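Local structure of putative metal binding protein (Coccidioides immitis, 3CVG) at residues His106-Pro112 with Glu199-Tyr205; Pro187-Thr192 with Thr207-Ile211; Pro19-Arg23 with Lys246-Ala251. The protein is of unknown function but has the fold of periplasmic binding proteins, carries a calcium ion in the crystal and is thought to bind metal. All coordinates share one frame; numbering follows the deposited sequence.

Contact 1: His106-Pro112 with Glu199-Tyr205; sequences HFMLIGP and EYTITDY
M108 and T203 form a hydrogen-bonded antiparallel pair, with M108 N to T203 O at 2.8 Å and T203 N to M108 O at 2.9 Å. I110 and T201 make the next such pair. At the other end Y205 N reaches H106 O at 3.0 Å, as the chain turns into helix 205-208; there D204 is at the N-cap and its side chain caps a backbone N of that helix. CA-H...O contacts run between these bonds, the shortest from Y200 CA to I110 O at 3.1 Å. The paired strands belong to one lobe of the periplasmic-binding-protein fold. On the face of F107, L109 and I202 the apolar side chains cross at about right angles: I202 CD1 lies 3.7 Å from L109 CB and I202 CG2 meets F107 CD1, beneath helices 125-138 and 155-166. On the other face, covered by helix 187-196, M108 lies beside T203 and I110 beside T201. I110 CG1, set between its own backbone N and carbonyl carbon (chi1 67°), touches T201 CG2 at 3.7 Å, and the selenium of M108 approaches the edge of the Y205 ring. A CH-pi contact brings P112 CD over one face of Y200, 4.0 Å from the ring centroid, while Y200 OH is bonded to N115 OD1 and A117 N.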
ATOM      1  N   HIS A 106      -3.192   4.616   3.247  1.00 22.42           N
ATOM      2  CA  HIS A 106      -4.205   4.129   4.172  1.00 21.22           C
ATOM      3  C   HIS A 106      -5.052   2.996   3.600  1.00 22.02           C
ATOM      4  O   HIS A 106      -5.446   3.029   2.436  1.00 20.85           O
ATOM      5  CB  HIS A 106      -5.120   5.282   4.602  1.00 22.22           C
ATOM      6  CG  HIS A 106      -4.376   6.504   5.057  1.00 25.07           C
ATOM      7  ND1 HIS A 106      -3.900   7.455   4.180  1.00 24.60           N
ATOM      8  CD2 HIS A 106      -3.966   6.891   6.291  1.00 22.87           C
ATOM      9  CE1 HIS A 106      -3.229   8.374   4.851  1.00 25.56           C
ATOM     10  NE2 HIS A 106      -3.253   8.055   6.132  1.00 26.24           N
ATOM     11  N   PHE A 107      -5.308   1.988   4.427  1.00 21.08           N
ATOM     12  CA  PHE A 107      -6.143   0.855   4.031  1.00 21.44           C
ATOM     13  C   PHE A 107      -7.566   1.185   4.500  1.00 20.23           C
ATOM     14  O   PHE A 107      -7.762   2.075   5.335  1.00 19.89           O
ATOM     15  CB  PHE A 107      -5.684  -0.434   4.738  1.00 19.13           C
ATOM     16  CG  PHE A 107      -4.392  -1.014   4.203  1.00 21.06           C
ATOM     17  CD1 PHE A 107      -4.335  -1.576   2.932  1.00 17.92           C
ATOM     18  CD2 PHE A 107      -3.242  -1.034   4.996  1.00 21.59           C
ATOM     19  CE1 PHE A 107      -3.152  -2.158   2.454  1.00 21.52           C
ATOM     20  CE2 PHE A 107      -2.056  -1.609   4.528  1.00 20.34           C
ATOM     21  CZ  PHE A 107      -2.013  -2.173   3.253  1.00 21.56           C
HETATM   22  N   MSE A 108      -8.556   0.485   3.958  1.00 20.59           N
HETATM   23  CA  MSE A 108      -9.934   0.678   4.389  1.00 20.55           C
HETATM   24  C   MSE A 108     -10.732  -0.615   4.267  1.00 19.79           C
HETATM   25  O   MSE A 108     -10.461  -1.449   3.393  1.00 18.93           O
HETATM   26  CB  MSE A 108     -10.635   1.808   3.605  1.00 26.23           C
HETATM   27  CG  MSE A 108     -10.195   2.034   2.158  1.00 33.60           C
HETATM   28 SE   MSE A 108     -11.024   3.661   1.374  1.00 48.11          SE
HETATM   29  CE  MSE A 108     -12.771   2.961   0.939  1.00 39.57           C
ATOM     30  N   LEU A 109     -11.678  -0.800   5.183  1.00 17.75           N
ATOM     31  CA  LEU A 109     -12.555  -1.966   5.153  1.00 18.11           C
ATOM     32  C   LEU A 109     -13.859  -1.449   4.571  1.00 18.75           C
ATOM     33  O   LEU A 109     -14.459  -0.513   5.106  1.00 19.25           O
ATOM     34  CB  LEU A 109     -12.809  -2.509   6.557  1.00 17.96           C
ATOM     35  CG  LEU A 109     -13.816  -3.660   6.615  1.00 18.67           C
ATOM     36  CD1 LEU A 109     -13.256  -4.883   5.868  1.00 15.97           C
ATOM     37  CD2 LEU A 109     -14.120  -3.994   8.068  1.00 21.24           C
ATOM     38  N   ILE A 110     -14.278  -2.027   3.454  1.00 17.78           N
ATOM     39  CA  ILE A 110     -15.515  -1.603   2.822  1.00 18.19           C
ATOM     40  C   ILE A 110     -16.427  -2.821   2.674  1.00 19.29           C
ATOM     41  O   ILE A 110     -15.963  -3.962   2.712  1.00 18.03           O
ATOM     42  CB  ILE A 110     -15.226  -0.949   1.448  1.00 16.44           C
ATOM     43  CG1 ILE A 110     -14.686  -1.985   0.456  1.00 17.43           C
ATOM     44  CG2 ILE A 110     -14.189   0.162   1.612  1.00 16.70           C
ATOM     45  CD1 ILE A 110     -15.771  -2.713  -0.322  1.00 17.87           C
ATOM     46  N   GLY A 111     -17.726  -2.577   2.527  1.00 20.98           N
ATOM     47  CA  GLY A 111     -18.670  -3.673   2.382  1.00 20.57           C
ATOM     48  C   GLY A 111     -19.966  -3.195   1.749  1.00 21.95           C
ATOM     49  O   GLY A 111     -20.129  -1.999   1.494  1.00 21.14           O
ATOM     50  N   PRO A 112     -20.915  -4.105   1.484  1.00 22.91           N
ATOM     51  CA  PRO A 112     -22.189  -3.723   0.871  1.00 21.00           C
ATOM     52  C   PRO A 112     -23.099  -2.898   1.779  1.00 22.33           C
ATOM     53  O   PRO A 112     -23.037  -3.001   3.003  1.00 23.54           O
ATOM     54  CB  PRO A 112     -22.806  -5.071   0.506  1.00 20.43           C
ATOM     55  CG  PRO A 112     -22.358  -5.947   1.625  1.00 22.15           C
ATOM     56  CD  PRO A 112     -20.894  -5.546   1.806  1.00 21.28           C
ATOM     57  N   GLU A 199     -19.520  -8.147  -1.188  1.00 18.76           N
ATOM     58  CA  GLU A 199     -18.646  -8.724  -0.177  1.00 17.20           C
ATOM     59  C   GLU A 199     -17.833  -7.632   0.507  1.00 17.93           C
ATOM     60  O   GLU A 199     -17.642  -6.536  -0.039  1.00 16.28           O
ATOM     61  CB  GLU A 199     -17.683  -9.735  -0.814  1.00 18.11           C
ATOM     62  CG  GLU A 199     -18.365 -10.805  -1.650  1.00 18.54           C
ATOM     63  CD  GLU A 199     -17.399 -11.807  -2.264  1.00 20.38           C
ATOM     64  OE1 GLU A 199     -16.197 -11.493  -2.437  1.00 24.49           O
ATOM     65  OE2 GLU A 199     -17.854 -12.916  -2.597  1.00 21.14           O
ATOM     66  N   TYR A 200     -17.372  -7.927   1.714  1.00 17.62           N
ATOM     67  CA  TYR A 200     -16.530  -6.996   2.441  1.00 18.48           C
ATOM     68  C   TYR A 200     -15.116  -7.268   1.946  1.00 18.48           C
ATOM     69  O   TYR A 200     -14.822  -8.370   1.468  1.00 16.09           O
ATOM     70  CB  TYR A 200     -16.577  -7.271   3.942  1.00 18.65           C
ATOM     71  CG  TYR A 200     -17.915  -7.000   4.591  1.00 19.66           C
ATOM     72  CD1 TYR A 200     -18.133  -5.836   5.331  1.00 20.06           C
ATOM     73  CD2 TYR A 200     -18.952  -7.928   4.502  1.00 20.15           C
ATOM     74  CE1 TYR A 200     -19.355  -5.604   5.974  1.00 21.50           C
ATOM     75  CE2 TYR A 200     -20.175  -7.710   5.142  1.00 23.53           C
ATOM     76  CZ  TYR A 200     -20.371  -6.545   5.879  1.00 23.21           C
ATOM     77  OH  TYR A 200     -21.574  -6.343   6.526  1.00 23.77           O
ATOM     78  N   THR A 201     -14.250  -6.266   2.036  1.00 17.57           N
ATOM     79  CA  THR A 201     -12.873  -6.448   1.625  1.00 17.52           C
ATOM     80  C   THR A 201     -12.002  -5.313   2.135  1.00 17.35           C
ATOM     81  O   THR A 201     -12.490  -4.213   2.400  1.00 17.99           O
ATOM     82  CB  THR A 201     -12.733  -6.496   0.087  1.00 18.49           C
ATOM     83  OG1 THR A 201     -11.424  -6.958  -0.250  1.00 17.59           O
ATOM     84  CG2 THR A 201     -12.926  -5.100  -0.523  1.00 15.83           C
ATOM     85  N   ILE A 202     -10.716  -5.599   2.296  1.00 17.76           N
ATOM     86  CA  ILE A 202      -9.767  -4.575   2.703  1.00 18.09           C
ATOM     87  C   ILE A 202      -9.202  -4.108   1.374  1.00 18.12           C
ATOM     88  O   ILE A 202      -8.835  -4.928   0.529  1.00 16.25           O
ATOM     89  CB  ILE A 202      -8.639  -5.146   3.587  1.00 17.21           C
ATOM     90  CG1 ILE A 202      -9.180  -5.424   4.997  1.00 16.58           C
ATOM     91  CG2 ILE A 202      -7.461  -4.187   3.626  1.00 17.07           C
ATOM     92  CD1 ILE A 202      -9.561  -4.180   5.795  1.00 15.27           C
ATOM     93  N   THR A 203      -9.183  -2.794   1.182  1.00 17.85           N
ATOM     94  CA  THR A 203      -8.677  -2.184  -0.037  1.00 19.71           C
ATOM     95  C   THR A 203      -7.882  -0.950   0.407  1.00 20.01           C
ATOM     96  O   THR A 203      -7.650  -0.759   1.603  1.00 19.89           O
ATOM     97  CB  THR A 203      -9.857  -1.778  -0.986  1.00 18.07           C
ATOM     98  OG1 THR A 203      -9.342  -1.252  -2.215  1.00 16.26           O
ATOM     99  CG2 THR A 203     -10.749  -0.727  -0.332  1.00 19.90           C
ATOM    100  N   ASP A 204      -7.451  -0.120  -0.534  1.00 21.72           N
ATOM    101  CA  ASP A 204      -6.700   1.068  -0.140  1.00 25.29           C
ATOM    102  C   ASP A 204      -7.355   2.324  -0.696  1.00 25.38           C
ATOM    103  O   ASP A 204      -8.119   2.261  -1.662  1.00 23.26           O
ATOM    104  CB  ASP A 204      -5.240   0.976  -0.601  1.00 25.00           C
ATOM    105  CG  ASP A 204      -5.105   0.863  -2.099  1.00 26.43           C
ATOM    106  OD1 ASP A 204      -5.316  -0.240  -2.649  1.00 33.80           O
ATOM    107  OD2 ASP A 204      -4.794   1.884  -2.740  1.00 30.84           O
ATOM    108  N   TYR A 205      -7.049   3.461  -0.079  1.00 25.39           N
ATOM    109  CA  TYR A 205      -7.628   4.732  -0.486  1.00 26.21           C
ATOM    110  C   TYR A 205      -7.482   5.050  -1.969  1.00 25.97           C
ATOM    111  O   TYR A 205      -8.451   5.457  -2.609  1.00 25.22           O
ATOM    112  CB  TYR A 205      -7.026   5.873   0.344  1.00 26.05           C
ATOM    113  CG  TYR A 205      -7.766   7.190   0.202  1.00 26.11           C
ATOM    114  CD1 TYR A 205      -9.159   7.243   0.288  1.00 26.16           C
ATOM    115  CD2 TYR A 205      -7.069   8.389   0.018  1.00 28.06           C
ATOM    116  CE1 TYR A 205      -9.841   8.458   0.193  1.00 27.64           C
ATOM    117  CE2 TYR A 205      -7.738   9.607  -0.073  1.00 26.25           C
ATOM    118  CZ  TYR A 205      -9.119   9.636   0.011  1.00 25.85           C
ATOM    119  OH  TYR A 205      -9.783  10.830  -0.099  1.00 24.43           O
TER

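Contact 2: Pro187-Thr192 with Thr207-Ile211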
ATOM      1  N   PRO A 187      -5.532  -4.479  -7.576  1.00 27.27           N
ATOM      2  CA  PRO A 187      -6.398  -3.671  -6.715  1.00 26.21           C
ATOM      3  C   PRO A 187      -7.764  -3.247  -7.247  1.00 24.15           C
ATOM      4  O   PRO A 187      -8.784  -3.520  -6.620  1.00 22.35           O
ATOM      5  CB  PRO A 187      -5.524  -2.459  -6.400  1.00 26.38           C
ATOM      6  CG  PRO A 187      -4.184  -3.063  -6.294  1.00 27.03           C
ATOM      7  CD  PRO A 187      -4.148  -3.967  -7.518  1.00 26.77           C
ATOM      8  N   ILE A 188      -7.780  -2.559  -8.386  1.00 23.59           N
ATOM      9  CA  ILE A 188      -9.033  -2.066  -8.955  1.00 23.17           C
ATOM     10  C   ILE A 188     -10.032  -3.183  -9.256  1.00 23.03           C
ATOM     11  O   ILE A 188     -11.198  -3.106  -8.862  1.00 21.57           O
ATOM     12  CB  ILE A 188      -8.771  -1.232 -10.239  1.00 23.55           C
ATOM     13  CG1 ILE A 188      -8.041   0.067  -9.875  1.00 25.93           C
ATOM     14  CG2 ILE A 188     -10.099  -0.902 -10.937  1.00 23.83           C
ATOM     15  CD1 ILE A 188      -7.656   0.929 -11.080  1.00 23.86           C
ATOM     16  N   GLN A 189      -9.578  -4.219  -9.951  1.00 24.91           N
ATOM     17  CA  GLN A 189     -10.451  -5.348 -10.273  1.00 22.58           C
ATOM     18  C   GLN A 189     -10.998  -5.988  -8.997  1.00 19.65           C
ATOM     19  O   GLN A 189     -12.192  -6.276  -8.903  1.00 17.54           O
ATOM     20  CB  GLN A 189      -9.688  -6.387 -11.094  1.00 26.59           C
ATOM     21  CG  GLN A 189      -9.437  -5.958 -12.527  1.00 32.52           C
ATOM     22  CD  GLN A 189      -8.274  -6.691 -13.167  1.00 38.80           C
ATOM     23  OE1 GLN A 189      -8.067  -7.888 -12.933  1.00 41.64           O
ATOM     24  NE2 GLN A 189      -7.509  -5.977 -13.995  1.00 40.27           N
ATOM     25  N   ALA A 190     -10.132  -6.205  -8.011  1.00 19.00           N
ATOM     26  CA  ALA A 190     -10.563  -6.816  -6.748  1.00 18.65           C
ATOM     27  C   ALA A 190     -11.633  -6.002  -6.011  1.00 17.88           C
ATOM     28  O   ALA A 190     -12.591  -6.569  -5.474  1.00 17.40           O
ATOM     29  CB  ALA A 190      -9.345  -7.049  -5.831  1.00 18.66           C
ATOM     30  N   LEU A 191     -11.459  -4.681  -5.952  1.00 16.40           N
ATOM     31  CA  LEU A 191     -12.444  -3.837  -5.282  1.00 17.90           C
ATOM     32  C   LEU A 191     -13.754  -3.853  -6.078  1.00 18.52           C
ATOM     33  O   LEU A 191     -14.836  -3.944  -5.503  1.00 18.17           O
ATOM     34  CB  LEU A 191     -11.930  -2.388  -5.139  1.00 17.80           C
ATOM     35  CG  LEU A 191     -12.894  -1.364  -4.520  1.00 16.80           C
ATOM     36  CD1 LEU A 191     -13.469  -1.893  -3.205  1.00 14.75           C
ATOM     37  CD2 LEU A 191     -12.157  -0.039  -4.286  1.00 17.00           C
ATOM     38  N   THR A 192     -13.643  -3.774  -7.400  1.00 19.90           N
ATOM     39  CA  THR A 192     -14.813  -3.798  -8.269  1.00 20.92           C
ATOM     40  C   THR A 192     -15.595  -5.096  -8.045  1.00 21.01           C
ATOM     41  O   THR A 192     -16.829  -5.094  -7.954  1.00 20.32           O
ATOM     42  CB  THR A 192     -14.398  -3.700  -9.755  1.00 21.41           C
ATOM     43  OG1 THR A 192     -13.748  -2.442  -9.986  1.00 19.12           O
ATOM     44  CG2 THR A 192     -15.620  -3.812 -10.662  1.00 21.30           C
ATOM     45  N   THR A 207      -7.016   3.047  -4.567  1.00 23.09           N
ATOM     46  CA  THR A 207      -7.798   2.152  -5.410  1.00 21.61           C
ATOM     47  C   THR A 207      -9.249   2.630  -5.387  1.00 20.00           C
ATOM     48  O   THR A 207      -9.920   2.671  -6.419  1.00 21.11           O
ATOM     49  CB  THR A 207      -7.716   0.707  -4.884  1.00 20.26           C
ATOM     50  OG1 THR A 207      -6.350   0.280  -4.901  1.00 22.26           O
ATOM     51  CG2 THR A 207      -8.555  -0.236  -5.749  1.00 19.25           C
ATOM     52  N   TYR A 208      -9.719   2.997  -4.199  1.00 20.72           N
ATOM     53  CA  TYR A 208     -11.076   3.501  -4.015  1.00 21.75           C
ATOM     54  C   TYR A 208     -11.341   4.717  -4.915  1.00 23.72           C
ATOM     55  O   TYR A 208     -12.394   4.818  -5.568  1.00 22.48           O
ATOM     56  CB  TYR A 208     -11.277   3.898  -2.548  1.00 21.07           C
ATOM     57  CG  TYR A 208     -12.558   4.642  -2.264  1.00 22.78           C
ATOM     58  CD1 TYR A 208     -13.801   4.018  -2.408  1.00 22.91           C
ATOM     59  CD2 TYR A 208     -12.533   5.974  -1.851  1.00 24.94           C
ATOM     60  CE1 TYR A 208     -14.984   4.701  -2.153  1.00 23.31           C
ATOM     61  CE2 TYR A 208     -13.721   6.673  -1.591  1.00 25.21           C
ATOM     62  CZ  TYR A 208     -14.938   6.027  -1.741  1.00 25.93           C
ATOM     63  OH  TYR A 208     -16.107   6.703  -1.481  1.00 25.16           O
ATOM     64  N   LEU A 209     -10.387   5.642  -4.943  1.00 23.20           N
ATOM     65  CA  LEU A 209     -10.531   6.847  -5.752  1.00 23.68           C
ATOM     66  C   LEU A 209     -10.397   6.543  -7.232  1.00 23.95           C
ATOM     67  O   LEU A 209     -10.641   7.409  -8.071  1.00 22.87           O
ATOM     68  CB  LEU A 209      -9.482   7.889  -5.345  1.00 24.23           C
ATOM     69  CG  LEU A 209      -9.599   8.382  -3.898  1.00 24.22           C
ATOM     70  CD1 LEU A 209      -8.378   9.236  -3.538  1.00 27.79           C
ATOM     71  CD2 LEU A 209     -10.885   9.170  -3.727  1.00 25.76           C
ATOM     72  N   SER A 210     -10.027   5.306  -7.552  1.00 24.67           N
ATOM     73  CA  SER A 210      -9.858   4.902  -8.940  1.00 25.07           C
ATOM     74  C   SER A 210     -11.104   4.277  -9.565  1.00 23.80           C
ATOM     75  O   SER A 210     -11.183   4.181 -10.780  1.00 24.37           O
ATOM     76  CB  SER A 210      -8.702   3.903  -9.068  1.00 25.68           C
ATOM     77  OG  SER A 210      -7.470   4.479  -8.682  1.00 30.03           O
ATOM     78  N   ILE A 211     -12.059   3.836  -8.752  1.00 24.20           N
ATOM     79  CA  ILE A 211     -13.247   3.202  -9.311  1.00 24.05           C
ATOM     80  C   ILE A 211     -14.350   4.206  -9.622  1.00 23.41           C
ATOM     81  O   ILE A 211     -14.396   5.301  -9.057  1.00 24.44           O
ATOM     82  CB  ILE A 211     -13.798   2.084  -8.378  1.00 24.78           C
ATOM     83  CG1 ILE A 211     -14.222   2.675  -7.036  1.00 24.88           C
ATOM     84  CG2 ILE A 211     -12.736   0.999  -8.180  1.00 24.73           C
ATOM     85  CD1 ILE A 211     -14.915   1.691  -6.124  1.00 25.01           C
TER
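T207 packs against P187, where the first turn of helix 187-196 meets the short helix 205-208 and the type I beta turn from Y208 to I211. Within this lobe of the periplasmic-binding-protein fold the two helices are joined through strand 200-204. The tight part lies around T207: its OG1 is 3.2 Å from P187 CB and its CG2 3.4 Å from P187 O. T207 OG1 is hydrogen-bonded to D204 OD1, which probably helps fix the rotation that turns the methyl to P187. L191 continues this buried side. Its CG stands anti to the backbone N (chi1 177°), which carries CD2 into the angle between Y208 CA, at 3.7 Å, and I211 CD1, also at 3.7 Å; the L191 and I211 side chains cross at about a right angle. On the solvent side the fit is looser. I188 is exposed; its CD1 touches S210 CB, but its CG2 comes no nearer than 4.3 Å to I211 CG2. S210 turns its hydroxyl back to G206 O. T192 borders this side, passing I211 CG2 in the opposite direction, and its OG1 donates to I188 O at 2.9 Å from above the carbonyl plane, while T192 N bonds to the same oxygen.

Contact 3: Pro19-Arg23 with Lys246-Ala251; sequences PVQLR and KNAEMA
Q21, M250 and N247 carry most of this contact between strand 20-26 and the start of helix 248-259. Q21 runs its side chain obliquely across M250, a selenomethionine, and its OE1 lies 3.4 Å from M250 CE. Bends at chi2 and chi3 swing the M250 methyl toward Q21, where it also lies 3.8 Å from Q21 CB; F54 touches both side chains. The Q21 carbonyl points at M250 CB, 3.7 Å from Q21 O, and N247 CB flanks the oxygen at 3.5 Å. Packed against carbon in this way, Q21 O is buried and has no hydrogen-bond partner in the model. N247, at the N-cap position, makes no capping bond with its side chain. Instead its amide is laid beside the strand, ND2 3.7 Å from Q21 C, and ND2 has a weak hydrogen bond to D76 OD2. Outside the two segments, D76 also forms a salt bridge through OD1 with R23 NH2. Across the contact R23 NH2 meets K246 CB at 3.3 Å, while K246 CD lies over one face of the guanidinium. On the buried side L22 CD1 comes up to A251 CA, and F42 of helix 34-47 packs on both L22 and M250. The start of a helix packed on strand 20-26, which pairs in parallel with strands 55-60 and 77-80, fits the alpha/beta lobe of a periplasmic binding protein.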
ATOM      1  N   PRO A  19      20.670   9.003 -20.278  1.00 50.92           N
ATOM      2  CA  PRO A  19      21.414   8.278 -19.244  1.00 51.61           C
ATOM      3  C   PRO A  19      20.554   7.987 -18.009  1.00 51.86           C
ATOM      4  O   PRO A  19      19.882   8.877 -17.487  1.00 51.96           O
ATOM      5  CB  PRO A  19      22.566   9.227 -18.934  1.00 50.46           C
ATOM      6  CG  PRO A  19      21.898  10.560 -19.029  1.00 51.03           C
ATOM      7  CD  PRO A  19      21.048  10.429 -20.290  1.00 51.10           C
ATOM      8  N   VAL A  20      20.573   6.738 -17.555  1.00 52.06           N
ATOM      9  CA  VAL A  20      19.804   6.339 -16.378  1.00 51.67           C
ATOM     10  C   VAL A  20      20.713   6.375 -15.153  1.00 50.91           C
ATOM     11  O   VAL A  20      21.729   5.688 -15.113  1.00 50.74           O
ATOM     12  CB  VAL A  20      19.238   4.909 -16.534  1.00 51.97           C
ATOM     13  CG1 VAL A  20      18.589   4.466 -15.233  1.00 52.43           C
ATOM     14  CG2 VAL A  20      18.220   4.868 -17.662  1.00 51.56           C
ATOM     15  N   GLN A  21      20.351   7.176 -14.154  1.00 50.01           N
ATOM     16  CA  GLN A  21      21.166   7.277 -12.951  1.00 49.01           C
ATOM     17  C   GLN A  21      20.392   7.092 -11.649  1.00 48.04           C
ATOM     18  O   GLN A  21      20.836   7.539 -10.591  1.00 47.05           O
ATOM     19  CB  GLN A  21      21.889   8.626 -12.921  1.00 49.49           C
ATOM     20  CG  GLN A  21      22.856   8.835 -14.066  1.00 51.13           C
ATOM     21  CD  GLN A  21      23.662  10.111 -13.911  1.00 52.37           C
ATOM     22  OE1 GLN A  21      23.101  11.201 -13.784  1.00 52.50           O
ATOM     23  NE2 GLN A  21      24.985   9.981 -13.922  1.00 52.62           N
ATOM     24  N   LEU A  22      19.237   6.436 -11.730  1.00 47.25           N
ATOM     25  CA  LEU A  22      18.410   6.183 -10.552  1.00 45.07           C
ATOM     26  C   LEU A  22      17.318   5.169 -10.869  1.00 44.75           C
ATOM     27  O   LEU A  22      16.403   5.444 -11.648  1.00 43.94           O
ATOM     28  CB  LEU A  22      17.777   7.487 -10.039  1.00 44.75           C
ATOM     29  CG  LEU A  22      16.872   7.372  -8.799  1.00 44.35           C
ATOM     30  CD1 LEU A  22      17.638   6.724  -7.659  1.00 43.82           C
ATOM     31  CD2 LEU A  22      16.371   8.748  -8.386  1.00 44.32           C
ATOM     32  N   ARG A  23      17.427   3.992 -10.255  1.00 44.15           N
ATOM     33  CA  ARG A  23      16.460   2.918 -10.449  1.00 42.95           C
ATOM     34  C   ARG A  23      15.707   2.690  -9.140  1.00 42.14           C
ATOM     35  O   ARG A  23      16.319   2.449  -8.095  1.00 41.72           O
ATOM     36  CB  ARG A  23      17.185   1.641 -10.866  1.00 43.76           C
ATOM     37  CG  ARG A  23      17.978   1.771 -12.160  1.00 44.57           C
ATOM     38  CD  ARG A  23      18.986   0.645 -12.271  1.00 45.31           C
ATOM     39  NE  ARG A  23      19.965   0.724 -11.192  1.00 46.35           N
ATOM     40  CZ  ARG A  23      20.732  -0.287 -10.797  1.00 47.29           C
ATOM     41  NH1 ARG A  23      20.638  -1.468 -11.393  1.00 47.45           N
ATOM     42  NH2 ARG A  23      21.588  -0.119  -9.797  1.00 46.98           N
ATOM     43  N   LYS A 246      24.303   0.876  -7.255  1.00 52.34           N
ATOM     44  CA  LYS A 246      25.073   1.548  -8.289  1.00 52.99           C
ATOM     45  C   LYS A 246      24.508   2.965  -8.198  1.00 53.02           C
ATOM     46  O   LYS A 246      23.419   3.149  -7.662  1.00 54.71           O
ATOM     47  CB  LYS A 246      24.759   0.908  -9.645  1.00 53.10           C
ATOM     48  CG  LYS A 246      25.388   1.561 -10.855  1.00 54.03           C
ATOM     49  CD  LYS A 246      24.876   0.882 -12.123  1.00 55.71           C
ATOM     50  CE  LYS A 246      25.285   1.636 -13.378  1.00 56.90           C
ATOM     51  NZ  LYS A 246      24.660   1.050 -14.602  1.00 56.69           N
ATOM     52  N   ASN A 247      25.226   3.964  -8.693  1.00 53.09           N
ATOM     53  CA  ASN A 247      24.726   5.336  -8.604  1.00 52.70           C
ATOM     54  C   ASN A 247      24.474   5.651  -7.131  1.00 52.35           C
ATOM     55  O   ASN A 247      23.469   6.276  -6.785  1.00 53.09           O
ATOM     56  CB  ASN A 247      23.406   5.489  -9.367  1.00 52.42           C
ATOM     57  CG  ASN A 247      23.475   4.947 -10.778  1.00 53.44           C
ATOM     58  OD1 ASN A 247      24.353   5.316 -11.558  1.00 54.10           O
ATOM     59  ND2 ASN A 247      22.532   4.073 -11.119  1.00 53.10           N
ATOM     60  N   ALA A 248      25.386   5.209  -6.272  1.00 51.29           N
ATOM     61  CA  ALA A 248      25.267   5.408  -4.830  1.00 50.50           C
ATOM     62  C   ALA A 248      24.986   6.842  -4.383  1.00 50.42           C
ATOM     63  O   ALA A 248      24.024   7.088  -3.650  1.00 49.24           O
ATOM     64  CB  ALA A 248      26.523   4.884  -4.130  1.00 50.63           C
ATOM     65  N   GLU A 249      25.820   7.784  -4.815  1.00 50.21           N
ATOM     66  CA  GLU A 249      25.653   9.181  -4.424  1.00 50.43           C
ATOM     67  C   GLU A 249      24.290   9.775  -4.772  1.00 50.07           C
ATOM     68  O   GLU A 249      23.781  10.634  -4.049  1.00 50.37           O
ATOM     69  CB  GLU A 249      26.758  10.050  -5.038  1.00 52.61           C
ATOM     70  CG  GLU A 249      27.788  10.553  -4.024  1.00 54.92           C
ATOM     71  CD  GLU A 249      29.044   9.701  -3.977  1.00 57.25           C
ATOM     72  OE1 GLU A 249      28.938   8.488  -3.680  1.00 58.20           O
ATOM     73  OE2 GLU A 249      30.142  10.248  -4.237  1.00 58.12           O
HETATM   74  N   MSE A 250      23.701   9.328  -5.874  1.00 49.16           N
HETATM   75  CA  MSE A 250      22.396   9.828  -6.283  1.00 49.03           C
HETATM   76  C   MSE A 250      21.268   9.208  -5.473  1.00 47.84           C
HETATM   77  O   MSE A 250      20.241   9.848  -5.235  1.00 46.77           O
HETATM   78  CB  MSE A 250      22.183   9.573  -7.769  1.00 51.37           C
HETATM   79  CG  MSE A 250      22.687  10.713  -8.619  1.00 55.71           C
HETATM   80 SE   MSE A 250      21.291  11.989  -9.020  1.00 60.17          SE
HETATM   81  CE  MSE A 250      21.381  11.773 -10.935  1.00 57.12           C
ATOM     82  N   ALA A 251      21.461   7.960  -5.055  1.00 45.67           N
ATOM     83  CA  ALA A 251      20.473   7.272  -4.240  1.00 44.96           C
ATOM     84  C   ALA A 251      20.416   8.013  -2.909  1.00 44.37           C
ATOM     85  O   ALA A 251      19.355   8.148  -2.296  1.00 43.81           O
ATOM     86  CB  ALA A 251      20.891   5.826  -4.016  1.00 45.03           C
TER

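Overall arrangement
Contacts 1 and 2 adjoin, their centres 10 Å apart, and share a stretch of chain in which helix 187-196, strand 200-204 and helix 205-208 follow one another. L191 ties them together, packing on I110 as well as on T203, and M108 CE meets the Y208 ring. Contact 3 lies on the opposite side of the chain's centre from contact 1, their centres about 37 Å apart. Contact 1 is buried and rests on regular backbone bonding; contact 2 is partly buried and held by apolar carbon; contact 3, the farthest out, is also partly buried and mixes carbon packing with a charged edge centred on D76.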